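Long-range contacts in hypothetical protein (Nostoc punctiforme, PDB 2O62), which is of unknown function but belongs to the DUF3598 family and joins two calycin-related beta domains, the second resembling a factor for ATP synthase biogenesis: residues G69-F74 / W259-L264; Q231-A237 / R248-N254; W6-L10 / N45-R49; F89-E95 / L107-R113. All coordinates share one frame; numbering follows the deposited sequence.

From the N terminus, interaction 3 closes first: residues 6-10, in the short helix 5-10, reach the start of strand 47-54, so the loop it makes stays inside the N-terminal domain. Interaction 1 then opens at 69-74 and closes only at 259-264, bringing an outer strand of the N-terminal sheet against the last strand of the C-terminal barrel. Nested inside that long loop, one after the other and without crossing, are two hairpins: interaction 4 in the N-terminal sheet and interaction 2 in the barrel. Interaction 2 touches both interaction 1, through neighbouring strands of the barrel, and interaction 4, through L235, so the two domains also meet hairpin to hairpin.

Interaction 1 (G69-F74 / W259-L264); sequences GGLLFF and WVSLTL
The interface between the two domains is a sheet-on-sheet packing in which L72 and F74, on and just beyond outer strand 71-73 of the N-terminal sheet, meet W259, L262 and L264 of the last barrel strand. Between 69-74 and 259-264 no hydrogen bond forms: the strand axes lie 8.4 Å apart and cross at -34°, though G70 O is bonded by R251 NH2 from the neighbouring barrel strand. At one end the indole of W259 reaches across to the G69-L72 backbone, its CG anti to the backbone N (chi1 -179°). G69 O meets the far edge of the ring, 3.4 Å from W259 CZ3, while L72 CG packs 3.5 Å from W259 CH2. W259 NE1 makes a bent bond to S261 O (3.0 Å), which steadies the ring, and R251 adds a cation-pi contact. Glycine suits position 69 because the backbone has positive phi. The single methyl CD2 of L262 touches both L72 CB at 3.9 Å and F74 CE2 at 3.4 Å; a flexible apolar side chain suits this buried place. Toward the other end, L264 CB stands over one face of the F74 ring in a CH-pi contact, 3.7 Å from the centroid and 16° off the normal. A small negative crossing angle, with side chains but no backbone pairing between these strands, is typical of aligned face-to-face packing of beta-sheets.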
# COMPACT_ATOMS: atom_id res chain seq x y z
N GLY A 69 -7.01 -16.68 -2.26
CA GLY A 69 -5.83 -16.88 -1.51
C GLY A 69 -5.50 -15.61 -0.78
O GLY A 69 -6.32 -15.09 -0.02
N GLY A 70 -4.32 -15.08 -1.07
CA GLY A 70 -3.81 -13.93 -0.37
C GLY A 70 -4.11 -12.60 -1.01
O GLY A 70 -3.58 -11.56 -0.58
N LEU A 71 -5.02 -12.61 -1.98
CA LEU A 71 -5.39 -11.42 -2.77
C LEU A 71 -6.79 -10.96 -2.50
O LEU A 71 -7.72 -11.77 -2.51
CB LEU A 71 -5.36 -11.75 -4.26
CG LEU A 71 -4.27 -11.42 -5.26
CD1 LEU A 71 -4.74 -12.00 -6.60
CD2 LEU A 71 -4.06 -9.93 -5.39
N LEU A 72 -6.95 -9.66 -2.29
CA LEU A 72 -8.27 -9.04 -2.27
C LEU A 72 -8.26 -7.76 -3.09
O LEU A 72 -7.29 -7.00 -3.05
CB LEU A 72 -8.76 -8.72 -0.83
CG LEU A 72 -9.52 -9.78 -0.06
CD1 LEU A 72 -9.86 -9.25 1.31
CD2 LEU A 72 -10.78 -10.19 -0.75
N PHE A 73 -9.37 -7.53 -3.83
CA PHE A 73 -9.52 -6.35 -4.72
C PHE A 73 -10.68 -5.45 -4.34
O PHE A 73 -11.74 -5.91 -3.89
CB PHE A 73 -9.82 -6.79 -6.17
CG PHE A 73 -8.71 -7.52 -6.84
CD1 PHE A 73 -8.56 -8.87 -6.64
CD2 PHE A 73 -7.81 -6.85 -7.65
CE1 PHE A 73 -7.48 -9.54 -7.24
CE2 PHE A 73 -6.74 -7.51 -8.25
CZ PHE A 73 -6.60 -8.86 -8.05
N PHE A 74 -10.46 -4.16 -4.59
CA PHE A 74 -11.50 -3.15 -4.61
C PHE A 74 -12.05 -2.94 -6.00
O PHE A 74 -11.49 -3.43 -7.01
CB PHE A 74 -10.97 -1.85 -4.02
CG PHE A 74 -10.53 -1.98 -2.59
CD1 PHE A 74 -11.45 -1.90 -1.55
CD2 PHE A 74 -9.22 -2.25 -2.28
CE1 PHE A 74 -11.03 -2.05 -0.22
CE2 PHE A 74 -8.80 -2.38 -0.96
CZ PHE A 74 -9.71 -2.33 0.05
N TRP A 259 -4.51 -13.16 8.31
CA TRP A 259 -5.04 -12.05 7.58
C TRP A 259 -6.56 -11.96 7.72
O TRP A 259 -7.25 -12.95 7.54
CB TRP A 259 -4.66 -12.21 6.11
CG TRP A 259 -5.13 -11.12 5.24
CD1 TRP A 259 -5.20 -9.79 5.53
CD2 TRP A 259 -5.55 -11.27 3.90
NE1 TRP A 259 -5.67 -9.08 4.42
CE2 TRP A 259 -5.89 -9.98 3.41
CE3 TRP A 259 -5.65 -12.36 3.05
CZ2 TRP A 259 -6.31 -9.78 2.11
CZ3 TRP A 259 -6.12 -12.16 1.75
CH2 TRP A 259 -6.47 -10.89 1.31
N VAL A 260 -7.08 -10.80 8.08
CA VAL A 260 -8.53 -10.70 8.29
C VAL A 260 -9.21 -9.75 7.31
O VAL A 260 -10.36 -9.99 6.96
CB VAL A 260 -8.90 -10.34 9.76
CG1 VAL A 260 -8.49 -11.49 10.68
CG2 VAL A 260 -8.26 -9.11 10.20
N SER A 261 -8.54 -8.69 6.88
CA SER A 261 -9.24 -7.66 6.11
C SER A 261 -8.28 -6.72 5.37
O SER A 261 -7.05 -6.72 5.62
CB SER A 261 -10.19 -6.89 7.02
OG SER A 261 -9.46 -6.03 7.88
N LEU A 262 -8.86 -5.90 4.49
CA LEU A 262 -8.14 -4.90 3.73
C LEU A 262 -8.99 -3.67 3.66
O LEU A 262 -10.19 -3.74 3.41
CB LEU A 262 -7.88 -5.41 2.32
CG LEU A 262 -7.03 -4.61 1.39
CD1 LEU A 262 -5.63 -4.65 1.89
CD2 LEU A 262 -7.11 -5.23 -0.05
N THR A 263 -8.36 -2.54 3.90
CA THR A 263 -9.04 -1.24 3.94
C THR A 263 -8.42 -0.24 2.96
O THR A 263 -7.20 -0.13 2.87
CB THR A 263 -8.93 -0.64 5.38
OG1 THR A 263 -9.57 -1.55 6.30
CG2 THR A 263 -9.60 0.71 5.49
N LEU A 264 -9.29 0.51 2.26
CA LEU A 264 -8.87 1.58 1.37
C LEU A 264 -9.55 2.88 1.77
O LEU A 264 -10.76 2.98 1.81
CB LEU A 264 -9.16 1.20 -0.09
CG LEU A 264 -8.68 2.22 -1.14
CD1 LEU A 264 -7.25 2.34 -1.19
CD2 LEU A 264 -9.22 1.75 -2.52

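Interaction 2 (Q231-A237 / R248-N254); sequences QPLFLEA and RMIRSYN
L233, L235 and A237 pair with Y253, R251 and M249 as three antiparallel hydrogen-bonded pairs; L235 N to R251 O (3.0 Å) and R251 N to L235 O (2.9 Å) are representative. The non-hydrogen-bonded pairs F234 with S252 and E236 with I250 come between them. Among charged groups, R248 NH1 donates to E236 OE2 at 3.2 Å, the oxygen lying in the guanidinium plane. Since E236 has two conformers, this salt bridge may be only part-time, but NH2 of R248 also binds E267. With a leucine here, E267 and this conformer of E236 would probably be left without their common positive mate. On the same face, the edge of the F234 ring at CD1 lies 3.5 Å from S252 OG and 4.1 Å from I250 CG2. The other face, with L233, L235, R251 and Y253, is buried against the N-terminal domain: L235 CD2 runs alongside R251, 4.0 Å from its CD. The extended arginine chain, CG anti to the backbone N (chi1 -168°), carries R251 NE to within 2.8 Å of Y253 OH, which bonds in turn to L83 O. Such regular alternation belongs to a beta-hairpin in the wall of a calycin-type barrel.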
# COMPACT_ATOMS: atom_id res chain seq x y z
N GLN A 231 0.59 -10.07 18.70
CA GLN A 231 0.08 -8.73 18.48
C GLN A 231 -0.54 -8.65 17.09
O GLN A 231 -0.06 -9.29 16.13
CB GLN A 231 1.20 -7.70 18.65
CG GLN A 231 1.90 -7.73 19.99
CD GLN A 231 1.04 -7.20 21.13
OE1 GLN A 231 0.08 -6.47 20.88
NE2 GLN A 231 1.37 -7.56 22.40
N PRO A 232 -1.60 -7.85 16.93
CA PRO A 232 -2.14 -7.64 15.58
C PRO A 232 -1.14 -6.81 14.78
O PRO A 232 -0.33 -6.07 15.38
CB PRO A 232 -3.44 -6.89 15.82
CG PRO A 232 -3.22 -6.19 17.09
CD PRO A 232 -2.34 -7.06 17.94
N LEU A 233 -1.17 -6.98 13.46
CA LEU A 233 -0.25 -6.37 12.54
C LEU A 233 -0.99 -5.71 11.40
O LEU A 233 -2.02 -6.19 10.92
CB LEU A 233 0.70 -7.41 11.98
CG LEU A 233 1.64 -8.06 12.99
CD1 LEU A 233 2.26 -9.35 12.46
CD2 LEU A 233 2.74 -7.08 13.34
N PHE A 234 -0.42 -4.61 10.94
CA PHE A 234 -1.04 -3.74 9.93
C PHE A 234 0.08 -3.32 8.96
O PHE A 234 1.08 -2.76 9.37
CB PHE A 234 -1.67 -2.50 10.58
CG PHE A 234 -2.66 -2.85 11.67
CD1 PHE A 234 -4.00 -3.05 11.36
CD2 PHE A 234 -2.27 -2.95 13.01
CE1 PHE A 234 -4.92 -3.38 12.34
CE2 PHE A 234 -3.19 -3.30 13.99
CZ PHE A 234 -4.52 -3.51 13.66
N LEU A 235 -0.08 -3.70 7.70
CA LEU A 235 0.82 -3.28 6.62
C LEU A 235 0.12 -2.10 5.94
O LEU A 235 -0.99 -2.24 5.50
CB LEU A 235 0.94 -4.44 5.67
CG LEU A 235 1.92 -4.38 4.56
CD1 LEU A 235 3.29 -4.56 5.15
CD2 LEU A 235 1.57 -5.45 3.52
N GLU A 236 0.77 -0.93 5.89
CA GLU A 236 0.12 0.28 5.38
C GLU A 236 1.03 0.99 4.40
O GLU A 236 2.27 0.98 4.51
CB GLU A 236 -0.35 1.29 6.49
CG GLU A 236 -1.13 2.61 5.96
CD GLU A 236 -1.76 3.46 7.09
OE1 GLU A 236 -1.34 3.23 8.24
OE2 GLU A 236 -2.67 4.33 6.86
N ALA A 237 0.38 1.56 3.40
CA ALA A 237 1.00 2.43 2.42
C ALA A 237 -0.00 3.53 2.10
O ALA A 237 -1.20 3.40 2.33
CB ALA A 237 1.32 1.63 1.15
N ARG A 248 -4.93 5.83 1.33
CA ARG A 248 -4.15 4.96 2.22
C ARG A 248 -4.73 3.54 2.15
O ARG A 248 -5.95 3.37 2.07
CB ARG A 248 -4.18 5.47 3.64
CG ARG A 248 -3.51 6.84 3.77
CD ARG A 248 -3.49 7.29 5.20
NE ARG A 248 -4.79 7.84 5.66
CZ ARG A 248 -5.56 7.28 6.62
NH1 ARG A 248 -5.19 6.18 7.26
NH2 ARG A 248 -6.70 7.85 6.97
N MSE A 249 -3.87 2.52 2.18
CA MSE A 249 -4.34 1.15 2.18
C MSE A 249 -3.71 0.38 3.34
O MSE A 249 -2.54 0.53 3.61
CB MSE A 249 -4.08 0.46 0.83
CG MSE A 249 -4.82 -0.79 0.68
SE MSE A 249 -4.42 -1.93 -0.88
CE MSE A 249 -4.95 -0.74 -2.17
N ILE A 250 -4.52 -0.41 4.04
CA ILE A 250 -4.13 -1.14 5.24
C ILE A 250 -4.55 -2.60 5.11
O ILE A 250 -5.74 -2.87 4.98
CB ILE A 250 -4.79 -0.56 6.47
CG1 ILE A 250 -4.53 0.95 6.56
CG2 ILE A 250 -4.28 -1.28 7.71
CD1 ILE A 250 -5.67 1.80 6.13
N ARG A 251 -3.58 -3.51 5.13
CA ARG A 251 -3.80 -4.96 5.16
C ARG A 251 -3.67 -5.41 6.62
O ARG A 251 -2.61 -5.25 7.22
CB ARG A 251 -2.76 -5.69 4.31
CG ARG A 251 -3.00 -7.18 4.01
CD ARG A 251 -1.74 -7.75 3.34
NE ARG A 251 -1.92 -9.18 3.14
CZ ARG A 251 -2.60 -9.73 2.15
NH1 ARG A 251 -3.08 -9.02 1.15
NH2 ARG A 251 -2.72 -11.06 2.13
N SER A 252 -4.74 -5.93 7.18
CA SER A 252 -4.84 -6.15 8.63
C SER A 252 -4.78 -7.62 9.02
O SER A 252 -5.49 -8.44 8.47
CB SER A 252 -6.13 -5.54 9.15
OG SER A 252 -6.17 -4.13 8.90
N TYR A 253 -3.95 -7.92 10.02
CA TYR A 253 -3.78 -9.26 10.57
C TYR A 253 -4.22 -9.29 12.04
O TYR A 253 -3.95 -8.37 12.78
CB TYR A 253 -2.32 -9.71 10.51
CG TYR A 253 -1.83 -9.98 9.12
CD1 TYR A 253 -1.50 -8.92 8.27
CD2 TYR A 253 -1.75 -11.29 8.63
CE1 TYR A 253 -1.08 -9.14 6.97
CE2 TYR A 253 -1.32 -11.51 7.30
CZ TYR A 253 -1.00 -10.43 6.50
OH TYR A 253 -0.60 -10.59 5.20
N ASN A 254 -4.89 -10.37 12.46
CA ASN A 254 -5.24 -10.51 13.90
C ASN A 254 -4.02 -10.99 14.70
O ASN A 254 -2.95 -11.32 14.12
CB ASN A 254 -6.48 -11.40 14.12
CG ASN A 254 -6.26 -12.80 13.79
OD1 ASN A 254 -5.13 -13.27 13.70
ND2 ASN A 254 -7.35 -13.55 13.68

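Interaction 3 (W6-L10 / N45-R49); sequences WECFL and NQTVR
W6 NE1 gives its hydrogen to the carbonyl oxygen of N45, 2.8 Å from NE1 to O, approaching almost straight in line with the C=O bond and within the plane of the indole. Beside this polar point lies an apolar one: V48 CG2 is met by L10 CD2 at 3.6 Å, by F9 CE2 at 3.7 Å and by W6 CZ2 at 3.8 Å. A compact beta-branched valine suits a place surrounded by three larger side chains. L10 also lays CD1 against N45 CB (3.8 Å). One step outward, the helix turn sets these groups relative to each other. With CG anti to the backbone N (chi1 -175°), the indole swings across toward the strand, and F9 CD2 and L10 CD2 support the same face of it. Replacing W6 by a leucine would probably leave N45 O without its donor and open a gap beside F9 and V48. On the strand side, N45 takes a left-handed backbone conformation, which asparagine tolerates well, and Q46 and T47 follow as a classic beta bulge opposite L42. The helix thus lies against the beginning of strand 47-54, which runs between strands 29-42 and 60-64, while F9 continues inward to V67 and to F73 of strand 71-73.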
# COMPACT_ATOMS: atom_id res chain seq x y z
N TRP A 6 -13.19 -11.36 -9.29
CA TRP A 6 -12.65 -11.53 -10.62
C TRP A 6 -12.89 -10.30 -11.48
O TRP A 6 -11.99 -9.83 -12.17
CB TRP A 6 -13.25 -12.75 -11.26
CG TRP A 6 -12.65 -13.08 -12.63
CD1 TRP A 6 -13.24 -12.88 -13.86
CD2 TRP A 6 -11.37 -13.65 -12.88
NE1 TRP A 6 -12.39 -13.29 -14.85
CE2 TRP A 6 -11.23 -13.74 -14.28
CE3 TRP A 6 -10.31 -14.07 -12.05
CZ2 TRP A 6 -10.08 -14.25 -14.87
CZ3 TRP A 6 -9.18 -14.58 -12.63
CH2 TRP A 6 -9.06 -14.65 -14.03
N GLU A 7 -14.11 -9.76 -11.42
CA GLU A 7 -14.43 -8.55 -12.17
C GLU A 7 -13.60 -7.36 -11.72
O GLU A 7 -13.19 -6.56 -12.56
CB GLU A 7 -15.92 -8.27 -12.06
CG GLU A 7 -16.71 -9.28 -12.84
CD GLU A 7 -18.17 -9.43 -12.38
OE1 GLU A 7 -18.55 -8.89 -11.31
OE2 GLU A 7 -18.92 -10.13 -13.10
N CYS A 8 -13.35 -7.25 -10.42
CA CYS A 8 -12.45 -6.21 -9.91
C CYS A 8 -11.04 -6.37 -10.47
O CYS A 8 -10.40 -5.40 -10.88
CB CYS A 8 -12.37 -6.25 -8.39
SG CYS A 8 -13.88 -5.90 -7.51
N PHE A 9 -10.55 -7.60 -10.46
CA PHE A 9 -9.25 -7.92 -11.01
C PHE A 9 -9.18 -7.46 -12.46
O PHE A 9 -8.20 -6.84 -12.83
CB PHE A 9 -8.99 -9.41 -10.84
CG PHE A 9 -7.78 -9.95 -11.58
CD1 PHE A 9 -6.58 -9.29 -11.57
CD2 PHE A 9 -7.87 -11.17 -12.21
CE1 PHE A 9 -5.46 -9.81 -12.20
CE2 PHE A 9 -6.77 -11.72 -12.86
CZ PHE A 9 -5.56 -11.03 -12.85
N LEU A 10 -10.21 -7.72 -13.26
CA LEU A 10 -10.22 -7.30 -14.65
C LEU A 10 -10.10 -5.80 -14.89
O LEU A 10 -9.76 -5.39 -16.01
CB LEU A 10 -11.48 -7.82 -15.33
CG LEU A 10 -11.63 -9.34 -15.38
CD1 LEU A 10 -12.94 -9.70 -16.08
CD2 LEU A 10 -10.48 -10.02 -16.09
N ASN A 45 -12.74 -13.30 -21.15
CA ASN A 45 -12.13 -12.89 -19.87
C ASN A 45 -12.24 -13.91 -18.76
O ASN A 45 -12.27 -13.57 -17.59
CB ASN A 45 -12.65 -11.54 -19.37
CG ASN A 45 -12.26 -10.38 -20.27
OD1 ASN A 45 -11.24 -10.41 -20.95
ND2 ASN A 45 -13.09 -9.34 -20.26
N GLN A 46 -12.28 -15.17 -19.13
CA GLN A 46 -12.31 -16.24 -18.15
C GLN A 46 -10.89 -16.66 -17.75
O GLN A 46 -10.72 -17.37 -16.77
CB GLN A 46 -13.04 -17.43 -18.75
CG GLN A 46 -14.55 -17.19 -19.04
CD GLN A 46 -15.25 -18.43 -19.62
OE1 GLN A 46 -15.27 -18.68 -20.84
NE2 GLN A 46 -15.85 -19.22 -18.72
N THR A 47 -9.89 -16.28 -18.55
CA THR A 47 -8.47 -16.52 -18.25
C THR A 47 -7.81 -15.16 -18.37
O THR A 47 -8.16 -14.41 -19.27
CB THR A 47 -7.81 -17.40 -19.33
OG1 THR A 47 -8.38 -18.72 -19.34
CG2 THR A 47 -6.29 -17.50 -19.10
N VAL A 48 -6.88 -14.82 -17.46
CA VAL A 48 -6.02 -13.66 -17.66
C VAL A 48 -4.56 -14.10 -17.83
O VAL A 48 -4.02 -14.84 -16.99
CB VAL A 48 -6.10 -12.66 -16.50
CG1 VAL A 48 -5.05 -11.60 -16.67
CG2 VAL A 48 -7.47 -11.97 -16.45
N ARG A 49 -3.93 -13.69 -18.94
CA ARG A 49 -2.52 -13.97 -19.16
C ARG A 49 -1.68 -12.77 -18.76
O ARG A 49 -1.93 -11.63 -19.19
CB ARG A 49 -2.23 -14.30 -20.60
CG ARG A 49 -0.74 -14.47 -20.87
CD ARG A 49 -0.49 -14.78 -22.30
NE ARG A 49 -0.98 -16.11 -22.56
CZ ARG A 49 -1.44 -16.54 -23.74
NH1 ARG A 49 -1.50 -15.74 -24.79
NH2 ARG A 49 -1.87 -17.80 -23.84

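Interaction 4 (F89-E95 / L107-R113); sequences FSEFGGE and LVQLFDR
F92 and F111 form the tight end of this contact, lying side by side and pointing the same way. Their planes are inclined at 50°, an oblique meeting in which F92 CD2 sits over one face of the F111 ring, near its rim, 3.5 Å from F111 CE1. F92 has CG anti to the backbone N (chi1 -170°) and F111 has it anti to the carbonyl carbon (chi1 -67°), and these different first torsions let the two rings lie against each other. L233 and L235 of the barrel hairpin pack on F92, and L235 on F111 as well, so large aromatic residues suit this boundary between the domains. Close by, F111 N bonds to F92 O, and the chain continues as the antiparallel hairpin of strands 93-100 and 103-111 within the N-terminal sheet. There G94 and Q109 are a hydrogen-bonded pair, G94 N lying 3.0 Å from Q109 O, with G93 opposite L110 and E95 opposite V108. Glycine is required at 93: a CB would come within 2.5 Å of Q109 O, and at both 93 and 94 the backbone angles would press a side chain against the preceding carbonyl. Beyond the rings the strands have ended, and the two loops are joined through water. One water bridges F92 N (3.0 Å) to D112 O (2.8 Å); another joins F89 O (2.6 Å) to R113 NH1 (2.7 Å). E91 reaches across here, but its OE2 hovers over the face of the R113 guanidinium, 4.1 Å from NE, an attraction of charges to which no N-H is directed.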
# COMPACT_ATOMS: atom_id res chain seq x y z
N PHE A 89 8.44 -19.29 10.22
CA PHE A 89 9.18 -19.11 8.97
C PHE A 89 8.56 -18.18 7.96
O PHE A 89 9.16 -17.89 6.92
CB PHE A 89 9.36 -20.47 8.34
CG PHE A 89 10.29 -21.31 9.09
CD1 PHE A 89 11.66 -21.21 8.87
CD2 PHE A 89 9.83 -22.20 10.05
CE1 PHE A 89 12.52 -21.98 9.59
CE2 PHE A 89 10.70 -22.98 10.77
CZ PHE A 89 12.05 -22.90 10.54
N SER A 90 7.36 -17.70 8.25
CA SER A 90 6.62 -16.85 7.34
C SER A 90 6.81 -15.45 7.78
O SER A 90 6.11 -15.02 8.70
CB SER A 90 5.13 -17.14 7.36
OG SER A 90 4.84 -18.40 6.77
N GLU A 91 7.72 -14.71 7.12
CA GLU A 91 7.97 -13.31 7.45
C GLU A 91 6.79 -12.40 7.15
O GLU A 91 5.97 -12.68 6.29
CB GLU A 91 9.18 -12.78 6.66
CG GLU A 91 10.51 -13.41 7.06
CD GLU A 91 11.66 -13.17 6.07
OE1 GLU A 91 11.43 -12.83 4.89
OE2 GLU A 91 12.80 -13.39 6.50
N PHE A 92 6.74 -11.27 7.83
CA PHE A 92 5.74 -10.25 7.55
C PHE A 92 6.15 -9.49 6.26
O PHE A 92 7.30 -9.48 5.84
CB PHE A 92 5.64 -9.28 8.71
CG PHE A 92 4.48 -8.32 8.63
CD1 PHE A 92 3.18 -8.79 8.42
CD2 PHE A 92 4.68 -6.98 8.84
CE1 PHE A 92 2.13 -7.93 8.40
CE2 PHE A 92 3.64 -6.10 8.83
CZ PHE A 92 2.37 -6.57 8.59
N GLY A 93 5.15 -8.91 5.62
CA GLY A 93 5.32 -8.22 4.36
C GLY A 93 4.06 -8.29 3.53
O GLY A 93 3.02 -8.71 4.02
N GLY A 94 4.15 -7.87 2.27
CA GLY A 94 3.02 -7.96 1.36
C GLY A 94 2.99 -6.70 0.50
O GLY A 94 3.83 -5.82 0.63
N GLU A 95 1.98 -6.62 -0.36
CA GLU A 95 1.90 -5.57 -1.38
C GLU A 95 0.60 -4.79 -1.23
O GLU A 95 -0.47 -5.40 -1.08
CB GLU A 95 1.93 -6.22 -2.75
CG GLU A 95 1.75 -5.25 -3.92
CD GLU A 95 1.71 -5.94 -5.26
OE1 GLU A 95 1.75 -7.19 -5.31
OE2 GLU A 95 1.61 -5.26 -6.29
N LEU A 107 3.26 -0.93 -3.79
CA LEU A 107 4.31 -0.90 -2.80
C LEU A 107 4.39 -2.23 -2.07
O LEU A 107 3.43 -2.66 -1.45
CB LEU A 107 4.10 0.28 -1.81
CG LEU A 107 5.29 0.69 -0.91
CD1 LEU A 107 5.26 2.16 -0.62
CD2 LEU A 107 5.23 -0.03 0.40
N VAL A 108 5.55 -2.87 -2.14
CA VAL A 108 5.87 -4.06 -1.40
C VAL A 108 6.79 -3.76 -0.20
O VAL A 108 7.81 -3.06 -0.32
CB VAL A 108 6.58 -5.09 -2.30
CG1 VAL A 108 6.77 -6.38 -1.58
CG2 VAL A 108 5.79 -5.30 -3.56
N GLN A 109 6.38 -4.26 0.96
CA GLN A 109 7.19 -4.26 2.17
C GLN A 109 7.66 -5.65 2.50
O GLN A 109 6.90 -6.62 2.37
CB GLN A 109 6.41 -3.72 3.38
CG GLN A 109 5.87 -2.29 3.21
CD GLN A 109 5.40 -1.65 4.51
OE1 GLN A 109 6.01 -1.84 5.58
NE2 GLN A 109 4.35 -0.85 4.41
N LEU A 110 8.91 -5.73 2.95
CA LEU A 110 9.60 -6.98 3.22
C LEU A 110 10.27 -6.89 4.57
O LEU A 110 11.04 -5.95 4.82
CB LEU A 110 10.64 -7.27 2.14
CG LEU A 110 10.12 -7.35 0.71
CD1 LEU A 110 11.28 -7.44 -0.22
CD2 LEU A 110 9.19 -8.57 0.51
N PHE A 111 9.92 -7.81 5.47
CA PHE A 111 10.47 -7.88 6.82
C PHE A 111 11.37 -9.09 6.96
O PHE A 111 11.13 -10.14 6.34
CB PHE A 111 9.34 -7.92 7.88
CG PHE A 111 8.53 -6.62 7.95
CD1 PHE A 111 7.66 -6.27 6.93
CD2 PHE A 111 8.71 -5.73 9.01
CE1 PHE A 111 6.93 -5.09 6.96
CE2 PHE A 111 7.98 -4.54 9.03
CZ PHE A 111 7.10 -4.23 8.00
N ASP A 112 12.35 -8.95 7.82
CA ASP A 112 13.31 -10.00 8.09
C ASP A 112 12.85 -10.98 9.16
O ASP A 112 11.71 -10.93 9.62
CB ASP A 112 14.69 -9.39 8.37
CG ASP A 112 14.79 -8.67 9.69
OD1 ASP A 112 14.02 -8.99 10.59
OD2 ASP A 112 15.68 -7.79 9.80
N ARG A 113 13.72 -11.89 9.53
CA ARG A 113 13.34 -12.92 10.49
C ARG A 113 13.18 -12.41 11.91
O ARG A 113 12.58 -13.10 12.72
CB ARG A 113 14.34 -14.07 10.45
CG ARG A 113 14.31 -14.77 9.13
CD ARG A 113 15.26 -15.92 9.10
NE ARG A 113 15.48 -16.30 7.73
CZ ARG A 113 14.65 -17.05 7.03
NH1 ARG A 113 13.52 -17.51 7.57
NH2 ARG A 113 14.92 -17.33 5.78
O HOH W 1 11.52 -18.44 6.01
O HOH W 2 8.90 -10.65 9.77